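Local coordinates for protein putative tryptophan halogenase (Xanthomonas campestris pv. campestris, PDB 6Y1W) that probably acts as a flavin-dependent halogenase, using FAD to halogenate an aromatic substrate, at residues Arg225-Leu228 and Ile229-Leu233; Arg327-Lys331 and Asn332-Leu336; Gly357-Arg360 and Leu361-Phe365. All coordinates share one frame; numbering follows the deposited sequence.

Interaction 1: residues Arg225-Leu228 and Ile229-Leu233; sequences RALL and IGQTL
Q231 reaches back along a short, weakly bonded helix with a pi-type turn, 227-232, to the carbonyl of R225, six residues earlier, and so illustrates how a brief helix can be tied down by a side chain as well as by its backbone. Its amide NE2 donates to R225 O at 2.8 Å, with an N-H...O angle of 160°, and the carbonyl oxygen lies close to the plane of the amide. The chain of Q231 gets there by keeping CG beside its own backbone N (chi1 -60°) and then stretching out.

Among the backbone bonds, A226 O is gripped twice. Q231 N comes to it at 2.8 Å in a five-residue, pi-type step, while G230 N, four residues on, meets the same oxygen at 3.0 Å along a more bent path. L233 N repeats the five-residue step to L228 O. T232 adds a side-chain bond in between, as OG1 donates to L227 O at 2.8 Å in the carbonyl plane. At the start of the turn D220, from strand 217-220, accepts through OD2 from both L228 N and I229 N, and T222 OG1 pairs with L227 N.

Apolar contacts fill the rest. A226 CB touches I229 CG2 at 3.8 Å, while L228 packs on C333 and I229 on A335 of strand 333-335. R225 and L227 line the pocket holding meso-2,3-butanediol, near the glycine-rich segment predicted to bind FAD. L227 runs side by side with Q231, and its methyl CD2 lies 3.3 Å from Q231 NE2, flanking the same amide that holds R225 O.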
loop_
_atom_site.group_PDB
_atom_site.type_symbol
_atom_site.label_atom_id
_atom_site.label_comp_id
_atom_site.label_asym_id
_atom_site.label_seq_id
_atom_site.Cartn_x
_atom_site.Cartn_y
_atom_site.Cartn_z
ATOM N N ARG A 225 -31.032 9.531 -6.720
ATOM C CA ARG A 225 -32.123 9.852 -5.802
ATOM C C ARG A 225 -31.615 9.903 -4.373
ATOM O O ARG A 225 -32.071 10.741 -3.590
ATOM C CB ARG A 225 -33.249 8.804 -5.897
ATOM C CG ARG A 225 -33.786 8.536 -7.278
ATOM C CD ARG A 225 -34.818 7.424 -7.277
ATOM N NE ARG A 225 -35.754 7.607 -8.385
ATOM C CZ ARG A 225 -35.473 7.379 -9.669
ATOM N NH1 ARG A 225 -36.403 7.590 -10.593
ATOM N NH2 ARG A 225 -34.279 6.920 -10.037
ATOM N N ALA A 226 -30.604 9.089 -4.043
ATOM C CA ALA A 226 -30.014 9.039 -2.706
ATOM C C ALA A 226 -31.086 9.161 -1.624
ATOM O O ALA A 226 -31.006 9.997 -0.717
ATOM C CB ALA A 226 -28.919 10.096 -2.523
ATOM N N LEU A 227 -32.093 8.303 -1.725
ATOM C CA LEU A 227 -33.250 8.400 -0.831
ATOM C C LEU A 227 -32.854 8.299 0.640
ATOM O O LEU A 227 -33.485 8.916 1.514
ATOM C CB LEU A 227 -34.240 7.297 -1.159
ATOM C CG LEU A 227 -34.857 7.219 -2.553
ATOM C CD1 LEU A 227 -35.880 6.101 -2.581
ATOM C CD2 LEU A 227 -35.514 8.542 -2.903
ATOM N N LEU A 228 -31.868 7.466 0.951
ATOM C CA LEU A 228 -31.493 7.275 2.348
ATOM C C LEU A 228 -30.355 8.198 2.786
ATOM O O LEU A 228 -30.503 8.957 3.751
ATOM C CB LEU A 228 -31.126 5.799 2.602
ATOM C CG LEU A 228 -32.144 4.756 2.105
ATOM C CD1 LEU A 228 -31.682 3.327 2.527
ATOM C CD2 LEU A 228 -33.522 5.012 2.641
ATOM N N ILE A 229 -29.199 8.129 2.107
ATOM C CA ILE A 229 -28.026 8.855 2.567
ATOM C C ILE A 229 -28.230 10.345 2.366
ATOM O O ILE A 229 -27.713 11.155 3.150
ATOM C CB ILE A 229 -26.765 8.333 1.845
ATOM C CG1 ILE A 229 -25.467 8.814 2.508
ATOM C CG2 ILE A 229 -26.797 8.690 0.341
ATOM C CD1 ILE A 229 -25.087 8.079 3.820
ATOM N N GLY A 230 -29.011 10.718 1.351
ATOM C CA GLY A 230 -29.235 12.120 1.033
ATOM C C GLY A 230 -30.549 12.666 1.537
ATOM O O GLY A 230 -30.568 13.555 2.399
ATOM N N GLN A 231 -31.655 12.142 1.019
ATOM C CA GLN A 231 -32.946 12.755 1.324
ATOM C C GLN A 231 -33.335 12.568 2.784
ATOM O O GLN A 231 -34.008 13.434 3.356
ATOM C CB GLN A 231 -34.028 12.179 0.424
ATOM C CG GLN A 231 -33.731 12.441 -1.077
ATOM C CD GLN A 231 -34.906 12.178 -1.983
ATOM O OE1 GLN A 231 -36.057 12.401 -1.615
ATOM N NE2 GLN A 231 -34.628 11.734 -3.198
ATOM N N THR A 232 -32.914 11.471 3.408
ATOM C CA THR A 232 -33.278 11.172 4.795
ATOM C C THR A 232 -32.196 11.632 5.762
ATOM O O THR A 232 -32.459 12.430 6.664
ATOM C CB THR A 232 -33.535 9.663 4.983
ATOM O OG1 THR A 232 -34.569 9.222 4.101
ATOM C CG2 THR A 232 -33.965 9.374 6.436
ATOM N N LEU A 233 -30.968 11.160 5.583
ATOM C CA LEU A 233 -29.919 11.479 6.540
ATOM C C LEU A 233 -29.193 12.794 6.250
ATOM O O LEU A 233 -28.400 13.238 7.089
ATOM C CB LEU A 233 -28.927 10.320 6.600
ATOM C CG LEU A 233 -29.537 8.993 7.079
ATOM C CD1 LEU A 233 -28.531 7.876 6.997
ATOM C CD2 LEU A 233 -30.022 9.122 8.525
#

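Interaction 2: residues Arg327-Lys331 and Asn332-Leu336; sequences RVWEK and NCVAL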
loop_
_atom_site.group_PDB
_atom_site.type_symbol
_atom_site.label_atom_id
_atom_site.label_comp_id
_atom_site.label_asym_id
_atom_site.label_seq_id
_atom_site.Cartn_x
_atom_site.Cartn_y
_atom_site.Cartn_z
ATOM N N ARG A 327 -19.639 11.611 3.747
ATOM C CA ARG A 327 -19.441 10.354 4.442
ATOM C C ARG A 327 -20.249 9.310 3.693
ATOM O O ARG A 327 -21.390 9.577 3.319
ATOM C CB ARG A 327 -19.898 10.473 5.916
ATOM C CG ARG A 327 -19.080 11.497 6.680
ATOM C CD ARG A 327 -19.637 11.760 8.084
ATOM N NE ARG A 327 -21.011 12.242 8.083
ATOM C CZ ARG A 327 -21.391 13.455 7.686
ATOM N NH1 ARG A 327 -20.486 14.330 7.239
ATOM N NH2 ARG A 327 -22.673 13.794 7.733
ATOM N N VAL A 328 -19.639 8.167 3.399
ATOM C CA VAL A 328 -20.415 7.158 2.682
ATOM C C VAL A 328 -21.136 6.223 3.639
ATOM O O VAL A 328 -22.154 5.633 3.247
ATOM C CB VAL A 328 -19.526 6.375 1.701
ATOM C CG1 VAL A 328 -19.158 7.300 0.546
ATOM C CG2 VAL A 328 -18.266 5.879 2.356
ATOM N N TRP A 329 -20.682 6.136 4.888
ATOM C CA TRP A 329 -21.362 5.363 5.920
ATOM C C TRP A 329 -21.802 6.373 6.969
ATOM O O TRP A 329 -20.958 7.044 7.575
ATOM C CB TRP A 329 -20.431 4.323 6.535
ATOM C CG TRP A 329 -21.115 3.326 7.472
ATOM C CD1 TRP A 329 -22.295 3.477 8.132
ATOM C CD2 TRP A 329 -20.622 2.037 7.804
ATOM N NE1 TRP A 329 -22.568 2.349 8.880
ATOM C CE2 TRP A 329 -21.553 1.454 8.711
ATOM C CE3 TRP A 329 -19.484 1.321 7.447
ATOM C CZ2 TRP A 329 -21.389 0.184 9.223
ATOM C CZ3 TRP A 329 -19.297 0.034 7.994
ATOM C CH2 TRP A 329 -20.253 -0.504 8.884
ATOM N N GLU A 330 -23.108 6.486 7.159
ATOM C CA GLU A 330 -23.670 7.422 8.138
ATOM C C GLU A 330 -24.674 6.632 8.957
ATOM O O GLU A 330 -25.606 6.060 8.387
ATOM C CB GLU A 330 -24.327 8.608 7.421
ATOM C CG GLU A 330 -25.122 9.549 8.313
ATOM C CD GLU A 330 -24.245 10.571 8.964
ATOM O OE1 GLU A 330 -23.013 10.509 8.765
ATOM O OE2 GLU A 330 -24.793 11.430 9.685
ATOM N N LYS A 331 -24.481 6.603 10.285
ATOM C CA LYS A 331 -25.365 5.833 11.165
ATOM C C LYS A 331 -25.448 4.396 10.643
ATOM O O LYS A 331 -24.421 3.739 10.536
ATOM C CB LYS A 331 -26.743 6.481 11.269
ATOM C CG LYS A 331 -26.689 7.971 11.753
ATOM C CD LYS A 331 -28.045 8.489 12.240
ATOM C CE LYS A 331 -27.914 9.894 12.859
ATOM N NZ LYS A 331 -26.680 9.955 13.661
ATOM N N ASN A 332 -26.644 3.890 10.345
ATOM C CA ASN A 332 -26.779 2.509 9.878
ATOM C C ASN A 332 -27.069 2.426 8.379
ATOM O O ASN A 332 -27.744 1.498 7.921
ATOM C CB ASN A 332 -27.855 1.747 10.665
ATOM C CG ASN A 332 -29.269 2.299 10.449
ATOM O OD1 ASN A 332 -29.468 3.465 10.128
ATOM N ND2 ASN A 332 -30.258 1.440 10.596
ATOM N N CYS A 333 -26.519 3.361 7.610
ATOM C CA CYS A 333 -26.712 3.434 6.168
ATOM C C CYS A 333 -25.359 3.507 5.457
ATOM O O CYS A 333 -24.503 4.320 5.818
ATOM C CB CYS A 333 -27.554 4.669 5.816
ATOM S SG CYS A 333 -27.807 4.875 4.032
ATOM N N VAL A 334 -25.151 2.631 4.471
ATOM C CA VAL A 334 -23.948 2.674 3.628
ATOM C C VAL A 334 -24.399 2.986 2.213
ATOM O O VAL A 334 -25.208 2.240 1.633
ATOM C CB VAL A 334 -23.156 1.351 3.682
ATOM C CG1 VAL A 334 -21.958 1.418 2.760
ATOM C CG2 VAL A 334 -22.669 1.048 5.110
ATOM N N ALA A 335 -23.875 4.085 1.640
ATOM C CA ALA A 335 -24.191 4.393 0.244
ATOM C C ALA A 335 -23.221 3.702 -0.709
ATOM O O ALA A 335 -22.019 3.615 -0.444
ATOM C CB ALA A 335 -24.158 5.910 -0.004
ATOM N N LEU A 336 -23.756 3.232 -1.847
ATOM C CA LEU A 336 -22.950 2.606 -2.896
ATOM C C LEU A 336 -23.320 3.163 -4.262
ATOM O O LEU A 336 -24.447 3.602 -4.482
ATOM C CB LEU A 336 -23.196 1.088 -2.901
ATOM C CG LEU A 336 -22.840 0.336 -1.638
ATOM C CD1 LEU A 336 -23.429 -1.089 -1.666
ATOM C CD2 LEU A 336 -21.287 0.274 -1.468
#
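V328 O takes the N-H of A335 at 2.8 Å in an almost straight bond of 174°, the shortest of three backbone bonds that close this tight beta hairpin. Further toward the turn, E330 and C333 form a hydrogen-bonded antiparallel pair: E330 N gives to C333 O at 2.9 Å, and C333 N returns to E330 O at 3.0 Å, approaching from above the carbonyl plane. R327 NE makes a salt bridge to E330 OE1 at 2.7 Å; OE1 lies in the guanidinium plane, while NE meets it on the syn side, well out of the carboxylate plane. The bridge ties the carboxylate to the residue three before it.

Outward from these bonds, W329 and V334 make the non-hydrogen-bonded pair. The methyl CG2 of V334 sits over the five-membered ring of W329, 3.6 Å from its centroid and only 13° off the normal, a clear CH-pi contact. CG anti to the backbone N (chi1 -171°) puts the indole beside V334. Y377 of helix 371-397 meets the indole edge-to-face.

At the corner, N332 OD1 accepts from I202 N at the start of strand 202-207, and ND2 donates to D216 O just before strand 217-220. With K331 at positive phi, the arrangement is a beta hairpin with a two-residue type II' turn at the edge of the Rossmann-like sheet.

Interaction 3: residues Gly357-Arg360 and Leu361-Phe365; sequences GIVR and LLQTF
I358 O accepts the N-H of L362 at 2.9 Å and 162°, a regular four-residue helical bond in the later part of helix 350-363. Q363 N repeats the step to V359 O, also at 2.9 Å, whereas the bond from T364 N to R360 O is weak. T364 N also bonds L361 O, three residues back.

Side chains reinforce the same spacing. I358 and L362 run side by side, CG2 and CD1 4.1 Å apart, and both pack on helix 25-39, where I358 meets M30 and A34 and L362 meets L35. V359 and Q363 keep company on another side, with V359 CG1 4.0 Å from Q363 OE1; the methylene CG of Q363 lies 3.3 Å from V359 O. With CG beside the backbone N (chi1 -71°) and the rest of the chain extended, Q363 carries its amide to the second subunit, NE2 donating to W116 O there, while L362 O accepts from H460 NE2 of that same subunit.

R360 turns instead to helix 371-397, bending at chi3 (-53°) to set its guanidinium in a cation-pi contact with Y377, whose OH also bonds G357 O. The arrangement is that of the C-terminal part of an alpha helix packed on helix 25-39 of the Rossmann-like fold and on helix 371-397, with the second subunit alongside.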
loop_
_atom_site.group_PDB
_atom_site.type_symbol
_atom_site.label_atom_id
_atom_site.label_comp_id
_atom_site.label_asym_id
_atom_site.label_seq_id
_atom_site.Cartn_x
_atom_site.Cartn_y
_atom_site.Cartn_z
ATOM N N GLY A 357 -16.810 -0.404 -2.430
ATOM C CA GLY A 357 -17.687 -0.127 -1.305
ATOM C C GLY A 357 -18.210 -1.415 -0.693
ATOM O O GLY A 357 -18.349 -1.522 0.529
ATOM N N ILE A 358 -18.519 -2.401 -1.541
ATOM C CA ILE A 358 -19.062 -3.684 -1.071
ATOM C C ILE A 358 -17.979 -4.492 -0.353
ATOM O O ILE A 358 -18.182 -5.015 0.760
ATOM C CB ILE A 358 -19.626 -4.482 -2.268
ATOM C CG1 ILE A 358 -20.841 -3.789 -2.865
ATOM C CG2 ILE A 358 -19.955 -5.951 -1.834
ATOM C CD1 ILE A 358 -21.201 -4.309 -4.276
ATOM N N VAL A 359 -16.836 -4.664 -1.012
ATOM C CA VAL A 359 -15.754 -5.456 -0.449
ATOM C C VAL A 359 -15.280 -4.835 0.855
ATOM O O VAL A 359 -15.037 -5.540 1.844
ATOM C CB VAL A 359 -14.603 -5.593 -1.463
ATOM C CG1 VAL A 359 -13.336 -6.219 -0.785
ATOM C CG2 VAL A 359 -15.062 -6.485 -2.612
ATOM N N ARG A 360 -15.167 -3.510 0.895
ATOM C CA ARG A 360 -14.743 -2.878 2.141
ATOM C C ARG A 360 -15.763 -3.112 3.241
ATOM O O ARG A 360 -15.385 -3.361 4.392
ATOM C CB ARG A 360 -14.528 -1.378 1.951
ATOM C CG ARG A 360 -13.809 -0.744 3.148
ATOM C CD ARG A 360 -13.784 0.772 3.013
ATOM N NE ARG A 360 -13.225 1.155 1.711
ATOM C CZ ARG A 360 -13.910 1.752 0.740
ATOM N NH1 ARG A 360 -15.196 2.063 0.878
ATOM N NH2 ARG A 360 -13.279 2.030 -0.403
ATOM N N LEU A 361 -17.063 -3.062 2.896
ATOM C CA LEU A 361 -18.110 -3.323 3.893
ATOM C C LEU A 361 -17.997 -4.746 4.416
ATOM O O LEU A 361 -18.134 -4.996 5.623
ATOM C CB LEU A 361 -19.494 -3.130 3.277
ATOM C CG LEU A 361 -20.701 -3.403 4.205
ATOM C CD1 LEU A 361 -20.634 -2.647 5.547
ATOM C CD2 LEU A 361 -22.023 -3.033 3.465
ATOM N N LEU A 362 -17.807 -5.714 3.504
ATOM C CA LEU A 362 -17.710 -7.100 3.961
ATOM C C LEU A 362 -16.468 -7.302 4.836
ATOM O O LEU A 362 -16.486 -8.108 5.787
ATOM C CB LEU A 362 -17.713 -8.042 2.752
ATOM C CG LEU A 362 -19.093 -8.083 2.090
ATOM C CD1 LEU A 362 -19.074 -8.970 0.820
ATOM C CD2 LEU A 362 -20.181 -8.543 3.062
ATOM N N GLN A 363 -15.382 -6.593 4.538
ATOM C CA GLN A 363 -14.191 -6.710 5.377
ATOM C C GLN A 363 -14.343 -6.037 6.732
ATOM O O GLN A 363 -13.532 -6.303 7.625
ATOM C CB GLN A 363 -12.974 -6.137 4.633
ATOM C CG GLN A 363 -12.566 -7.047 3.501
ATOM C CD GLN A 363 -11.434 -6.510 2.711
ATOM O OE1 GLN A 363 -11.318 -5.309 2.530
ATOM N NE2 GLN A 363 -10.614 -7.401 2.170
ATOM N N THR A 364 -15.353 -5.196 6.918
ATOM C CA THR A 364 -15.612 -4.584 8.220
ATOM C C THR A 364 -17.044 -4.851 8.663
ATOM O O THR A 364 -17.665 -4.038 9.358
ATOM C CB THR A 364 -15.323 -3.083 8.197
ATOM O OG1 THR A 364 -15.425 -2.557 9.532
ATOM C CG2 THR A 364 -16.302 -2.383 7.301
ATOM N N PHE A 365 -17.582 -6.024 8.289
ATOM C CA PHE A 365 -19.010 -6.214 8.438
ATOM C C PHE A 365 -19.395 -6.211 9.917
ATOM O O PHE A 365 -18.728 -6.857 10.725
ATOM C CB PHE A 365 -19.539 -7.499 7.765
ATOM C CG PHE A 365 -21.020 -7.421 7.540
ATOM C CD1 PHE A 365 -21.530 -6.704 6.455
ATOM C CD2 PHE A 365 -21.905 -7.885 8.500
ATOM C CE1 PHE A 365 -22.893 -6.543 6.303
ATOM C CE2 PHE A 365 -23.269 -7.731 8.324
ATOM C CZ PHE A 365 -23.756 -7.048 7.238
#

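Along the chain the three contacts follow in order, interaction 1, then 2, then 3, all within the tryptophan halogenase homology region. Interactions 1 and 2 have centres about 10 Å apart and touch, with L233 CD1 3.6 Å from C333 CB, so the short helix 227-232 packs on one face of hairpin 329-335. Interactions 2 and 3 have centres about 12 Å apart and meet where L336 packs on G357 and W329 on L361. Interactions 1 and 3, with centres about 21 Å and nearest atoms about 12 Å apart, do not touch: the edge of the mixed sheet runs between them, joining a pocket-lining helix to one that contributes to the dimer interface.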